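Local coordinates for protein nucleoside permease NupG (Escherichia coli K-12, PDB 7DLA) that carries purine and pyrimidine nucleosides across the bacterial inner membrane by symport with protons, as a member of the major facilitator superfamily, at residues F12-L17 with A170-F175; I288-L293 with M315-C320. The protein carries 1 engineered substitution. All blocks are in the same frame, centred on the assembly; numbering follows the deposited sequence.

Contact 1 of 2, residues F12-L17 with A170-F175; sequences FLQFCL and AILVLF
Q14, which meets L172 where its CA lies 3.8 Å from L172 CD2, has its amide oxygen OE1 gripped by two hydrogen bonds, to H76 NE2 and to Y72 OH. Its NE2 is bonded to T109 OG1, so both ends of the buried amide are satisfied and the group is held against turning. Across the interface itself the contact is apolar. With CG anti to its backbone N (chi1 -169°), L172 extends CG toward the other helix. Its CD1 lies 3.3 Å from L13 CB and also touches L13 CD1. Its other methyl, CD2, is 3.4 Å from L17 CD2. The side chains of L13 and L172 lie alongside each other with their ends pointing opposite ways, while that of L17 stands roughly perpendicular to that of L172. Nearer the surface, L13 CD1 meets I171 CG2 at 3.9 Å. An alanine at L172 would take CD2 from L17 CD2 and CD1 from L13 CB and CD1, and would probably open a gap between the helices. Segments 12-17 and 170-175 run nearly antiparallel, at 159°, and belong to the first and sixth transmembrane segments. Helix 68-86 closes over L172 with Y72 and H76, and helix 92-122 lies against Q14 and L17.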
loop_
_atom_site.group_PDB
_atom_site.type_symbol
_atom_site.label_atom_id
_atom_site.label_comp_id
_atom_site.label_asym_id
_atom_site.label_seq_id
_atom_site.Cartn_x
_atom_site.Cartn_y
_atom_site.Cartn_z
ATOM N N PHE A 12 9.244 -3.436 12.753
ATOM C CA PHE A 12 8.227 -2.749 13.534
ATOM C C PHE A 12 8.185 -1.273 13.188
ATOM O O PHE A 12 7.149 -0.758 12.763
ATOM C CB PHE A 12 8.499 -2.882 15.026
ATOM C CG PHE A 12 7.348 -2.411 15.867
ATOM C CD1 PHE A 12 6.276 -3.245 16.129
ATOM C CD2 PHE A 12 7.359 -1.161 16.438
ATOM C CE1 PHE A 12 5.217 -2.822 16.903
ATOM C CE2 PHE A 12 6.280 -0.723 17.188
ATOM C CZ PHE A 12 5.210 -1.568 17.422
ATOM N N LEU A 13 9.311 -0.581 13.384
ATOM C CA LEU A 13 9.362 0.871 13.231
ATOM C C LEU A 13 9.063 1.290 11.802
ATOM O O LEU A 13 8.278 2.228 11.569
ATOM C CB LEU A 13 10.732 1.407 13.660
ATOM C CG LEU A 13 11.031 1.340 15.137
ATOM C CD1 LEU A 13 12.328 2.031 15.382
ATOM C CD2 LEU A 13 9.911 2.047 15.837
ATOM N N GLN A 14 9.729 0.636 10.838
ATOM C CA GLN A 14 9.578 0.892 9.417
ATOM C C GLN A 14 8.110 1.003 9.066
ATOM O O GLN A 14 7.696 1.855 8.269
ATOM C CB GLN A 14 10.208 -0.233 8.599
ATOM C CG GLN A 14 9.781 -0.210 7.149
ATOM C CD GLN A 14 10.545 0.815 6.339
ATOM O OE1 GLN A 14 11.681 1.145 6.662
ATOM N NE2 GLN A 14 9.915 1.354 5.310
ATOM N N PHE A 15 7.307 0.143 9.672
ATOM C CA PHE A 15 5.900 0.167 9.315
ATOM C C PHE A 15 5.017 0.892 10.309
ATOM O O PHE A 15 3.960 1.395 9.922
ATOM C CB PHE A 15 5.416 -1.256 9.120
ATOM C CG PHE A 15 5.976 -1.871 7.916
ATOM C CD1 PHE A 15 5.682 -1.338 6.672
ATOM C CD2 PHE A 15 6.856 -2.929 8.007
ATOM C CE1 PHE A 15 6.217 -1.901 5.534
ATOM C CE2 PHE A 15 7.388 -3.502 6.879
ATOM C CZ PHE A 15 7.070 -2.987 5.638
ATOM N N CYS A 16 5.415 0.955 11.571
ATOM C CA CYS A 16 4.666 1.726 12.544
ATOM C C CYS A 16 4.557 3.164 12.082
ATOM O O CYS A 16 3.460 3.729 12.048
ATOM C CB CYS A 16 5.355 1.648 13.898
ATOM S SG CYS A 16 4.234 1.961 15.215
ATOM N N LEU A 17 5.686 3.755 11.664
ATOM C CA LEU A 17 5.656 5.158 11.250
ATOM C C LEU A 17 4.700 5.362 10.091
ATOM O O LEU A 17 4.031 6.394 10.016
ATOM C CB LEU A 17 7.049 5.672 10.876
ATOM C CG LEU A 17 7.758 5.287 9.573
ATOM C CD1 LEU A 17 7.418 6.190 8.370
ATOM C CD2 LEU A 17 9.245 5.284 9.798
ATOM N N ALA A 170 12.057 9.277 13.502
ATOM C CA ALA A 170 13.296 9.702 14.149
ATOM C C ALA A 170 13.857 8.615 15.053
ATOM O O ALA A 170 15.063 8.344 15.033
ATOM C CB ALA A 170 13.053 10.972 14.947
ATOM N N ILE A 171 12.995 8.022 15.882
ATOM C CA ILE A 171 13.369 6.845 16.650
ATOM C C ILE A 171 14.011 5.820 15.737
ATOM O O ILE A 171 15.079 5.271 16.043
ATOM C CB ILE A 171 12.113 6.283 17.340
ATOM C CG1 ILE A 171 11.560 7.351 18.304
ATOM C CG2 ILE A 171 12.404 4.886 17.964
ATOM C CD1 ILE A 171 10.713 6.854 19.454
ATOM N N LEU A 172 13.373 5.566 14.595
ATOM C CA LEU A 172 13.914 4.709 13.552
ATOM C C LEU A 172 15.307 5.133 13.145
ATOM O O LEU A 172 16.236 4.341 13.253
ATOM C CB LEU A 172 12.969 4.690 12.342
ATOM C CG LEU A 172 13.288 3.635 11.304
ATOM C CD1 LEU A 172 13.453 2.334 11.994
ATOM C CD2 LEU A 172 12.154 3.530 10.306
ATOM N N VAL A 173 15.464 6.358 12.642
ATOM C CA VAL A 173 16.762 6.827 12.172
ATOM C C VAL A 173 17.832 6.534 13.204
ATOM O O VAL A 173 18.893 5.989 12.874
ATOM C CB VAL A 173 16.758 8.321 11.808
ATOM C CG1 VAL A 173 17.962 8.597 10.917
ATOM C CG2 VAL A 173 15.511 8.686 11.008
ATOM N N LEU A 174 17.557 6.879 14.458
ATOM C CA LEU A 174 18.508 6.552 15.511
ATOM C C LEU A 174 18.798 5.056 15.546
ATOM O O LEU A 174 19.957 4.643 15.664
ATOM C CB LEU A 174 17.990 7.031 16.864
ATOM C CG LEU A 174 17.962 8.542 17.073
ATOM C CD1 LEU A 174 17.386 8.871 18.436
ATOM C CD2 LEU A 174 19.387 9.059 16.912
ATOM N N PHE A 175 17.758 4.222 15.434
ATOM C CA PHE A 175 18.000 2.788 15.492
ATOM C C PHE A 175 18.798 2.293 14.306
ATOM O O PHE A 175 19.541 1.324 14.444
ATOM C CB PHE A 175 16.694 2.028 15.615
ATOM C CG PHE A 175 16.791 0.847 16.525
ATOM C CD1 PHE A 175 17.436 -0.307 16.105
ATOM C CD2 PHE A 175 16.251 0.886 17.794
ATOM C CE1 PHE A 175 17.549 -1.397 16.935
ATOM C CE2 PHE A 175 16.374 -0.201 18.633
ATOM C CZ PHE A 175 17.020 -1.347 18.194
#

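Contact 2 of 2, residues I288-L293 with M315-C320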
loop_
_atom_site.group_PDB
_atom_site.type_symbol
_atom_site.label_atom_id
_atom_site.label_comp_id
_atom_site.label_asym_id
_atom_site.label_seq_id
_atom_site.Cartn_x
_atom_site.Cartn_y
_atom_site.Cartn_z
ATOM N N ILE A 288 -10.290 -10.783 -8.392
ATOM C CA ILE A 288 -11.149 -9.829 -9.083
ATOM C C ILE A 288 -12.597 -9.935 -8.607
ATOM O O ILE A 288 -13.301 -8.931 -8.481
ATOM C CB ILE A 288 -11.028 -10.038 -10.595
ATOM C CG1 ILE A 288 -9.857 -9.240 -11.132
ATOM C CG2 ILE A 288 -12.288 -9.625 -11.282
ATOM C CD1 ILE A 288 -9.486 -9.662 -12.499
ATOM N N VAL A 289 -13.073 -11.146 -8.352
ATOM C CA VAL A 289 -14.434 -11.294 -7.848
ATOM C C VAL A 289 -14.528 -10.768 -6.420
ATOM O O VAL A 289 -15.518 -10.114 -6.038
ATOM C CB VAL A 289 -14.873 -12.768 -7.966
ATOM C CG1 VAL A 289 -16.115 -13.066 -7.120
ATOM C CG2 VAL A 289 -15.129 -13.088 -9.412
ATOM N N ALA A 290 -13.491 -11.016 -5.614
ATOM C CA ALA A 290 -13.510 -10.553 -4.233
ATOM C C ALA A 290 -13.623 -9.030 -4.150
ATOM O O ALA A 290 -14.273 -8.508 -3.242
ATOM C CB ALA A 290 -12.265 -11.059 -3.502
ATOM N N TRP A 291 -12.993 -8.301 -5.081
ATOM C CA TRP A 291 -13.135 -6.843 -5.058
ATOM C C TRP A 291 -14.587 -6.414 -5.236
ATOM O O TRP A 291 -15.049 -5.452 -4.596
ATOM C CB TRP A 291 -12.257 -6.180 -6.118
ATOM C CG TRP A 291 -10.837 -6.023 -5.698
ATOM C CD1 TRP A 291 -9.744 -6.677 -6.192
ATOM C CD2 TRP A 291 -10.355 -5.180 -4.636
ATOM N NE1 TRP A 291 -8.603 -6.261 -5.522
ATOM C CE2 TRP A 291 -8.957 -5.350 -4.564
ATOM C CE3 TRP A 291 -10.973 -4.288 -3.746
ATOM C CZ2 TRP A 291 -8.167 -4.666 -3.635
ATOM C CZ3 TRP A 291 -10.182 -3.604 -2.817
ATOM C CH2 TRP A 291 -8.797 -3.798 -2.770
ATOM N N ILE A 292 -15.315 -7.094 -6.124
ATOM C CA ILE A 292 -16.745 -6.833 -6.271
ATOM C C ILE A 292 -17.414 -6.942 -4.917
ATOM O O ILE A 292 -18.062 -5.996 -4.443
ATOM C CB ILE A 292 -17.389 -7.824 -7.256
ATOM C CG1 ILE A 292 -16.719 -7.764 -8.623
ATOM C CG2 ILE A 292 -18.902 -7.560 -7.352
ATOM C CD1 ILE A 292 -17.257 -8.794 -9.579
ATOM N N LEU A 293 -17.270 -8.125 -4.301
ATOM C CA LEU A 293 -17.901 -8.372 -3.003
ATOM C C LEU A 293 -17.520 -7.314 -1.971
ATOM O O LEU A 293 -18.366 -6.847 -1.196
ATOM C CB LEU A 293 -17.506 -9.737 -2.489
ATOM C CG LEU A 293 -18.321 -10.946 -2.856
ATOM C CD1 LEU A 293 -17.362 -12.106 -2.805
ATOM C CD2 LEU A 293 -19.397 -11.127 -1.815
ATOM N N MET A 315 -14.313 -6.451 5.232
ATOM C CA MET A 315 -12.936 -6.548 5.729
ATOM C C MET A 315 -12.260 -7.870 5.402
ATOM O O MET A 315 -11.173 -7.892 4.814
ATOM C CB MET A 315 -12.888 -6.303 7.232
ATOM C CG MET A 315 -12.989 -4.900 7.629
ATOM S SD MET A 315 -14.285 -3.872 6.987
ATOM C CE MET A 315 -13.248 -2.606 6.268
ATOM N N ILE A 316 -12.893 -8.977 5.797
ATOM C CA ILE A 316 -12.330 -10.305 5.532
ATOM C C ILE A 316 -12.053 -10.475 4.037
ATOM O O ILE A 316 -10.967 -10.904 3.625
ATOM C CB ILE A 316 -13.288 -11.401 6.028
ATOM C CG1 ILE A 316 -13.504 -11.319 7.545
ATOM C CG2 ILE A 316 -12.739 -12.774 5.601
ATOM C CD1 ILE A 316 -12.264 -11.460 8.297
ATOM N N VAL A 317 -13.045 -10.137 3.204
ATOM C CA VAL A 317 -12.887 -10.298 1.762
ATOM C C VAL A 317 -11.725 -9.474 1.238
ATOM O O VAL A 317 -11.082 -9.843 0.236
ATOM C CB VAL A 317 -14.195 -9.961 1.018
ATOM C CG1 VAL A 317 -14.145 -10.529 -0.363
ATOM C CG2 VAL A 317 -15.349 -10.631 1.684
ATOM N N TYR A 318 -11.426 -8.371 1.905
ATOM C CA TYR A 318 -10.368 -7.489 1.429
ATOM C C TYR A 318 -9.029 -8.213 1.335
ATOM O O TYR A 318 -8.209 -7.901 0.467
ATOM C CB TYR A 318 -10.235 -6.281 2.363
ATOM C CG TYR A 318 -9.002 -5.460 2.110
ATOM C CD1 TYR A 318 -8.968 -4.510 1.102
ATOM C CD2 TYR A 318 -7.856 -5.671 2.838
ATOM C CE1 TYR A 318 -7.829 -3.763 0.871
ATOM C CE2 TYR A 318 -6.720 -4.945 2.610
ATOM C CZ TYR A 318 -6.705 -3.995 1.634
ATOM O OH TYR A 318 -5.544 -3.283 1.443
ATOM N N GLY A 319 -8.777 -9.158 2.235
ATOM C CA GLY A 319 -7.437 -9.702 2.329
ATOM C C GLY A 319 -7.096 -10.566 1.137
ATOM O O GLY A 319 -6.052 -10.398 0.498
ATOM N N CYS A 320 -7.963 -11.525 0.838
ATOM C CA CYS A 320 -7.877 -12.222 -0.432
ATOM C C CYS A 320 -7.813 -11.231 -1.591
ATOM O O CYS A 320 -6.853 -11.228 -2.364
ATOM C CB CYS A 320 -9.068 -13.165 -0.553
ATOM S SG CYS A 320 -9.503 -13.517 -2.200
#
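W291 has CG anti to its carbonyl carbon (chi1 -81°) and Y318 has CG anti to its backbone N (chi1 169°), and although CB starts away from the opposing helix in both residues, these turns leave the two rings close together. The two side chains run alongside each other in a common direction. They sit on the ninth and tenth transmembrane segments of the major facilitator fold, two neighbouring helices packed antiparallel. W291 CH2 approaches Y318 CE1 to 3.8 Å, and the ring centroids of the tyrosine and the six-membered part of the indole are 5.8 Å apart. With the planes at 88°, the pair meets obliquely through the outer end of the indole. The tyrosine hydroxyl is hydrogen-bonded to N228, which ties the far end of this ring to another part of the transporter. The indole in turn has F295 of its own helix beside it and touches S391 of helix 380-402. Next to the aromatic pair the backbones come close, A290 CA and V317 CA being 6.0 Å apart, as the small side chain of A290 permits. V317 CG1 packs 3.7 Å from A290 CB and also touches the A290 carbonyl oxygen. L293, on the surface, adds its CB at 4.1 Å from the same V317 CG1. A second neighbour of the alanine methyl is C320 SG, 3.9 Å from A290 CB.

From the N terminus, helix 3-19 opens contact 1, which closes only when the chain has passed through 152 intervening residues, mostly helical, and returned along helix 160-177. This closure spans the N-terminal half from its first to its last transmembrane helix. Contact 2 is far more local: 21 residues separate its segments, so the later part of helix 253-299 and helix 305-335 form an antiparallel hairpin. The two closures follow in series, neither nested nor crossed. The centres of contact 1 and contact 2 are about 31 Å apart, on opposite sides of the chain's centre. In the twelve-helix major facilitator fold, contact 1 lies within the N-terminal six-helix half and contact 2 within the C-terminal half.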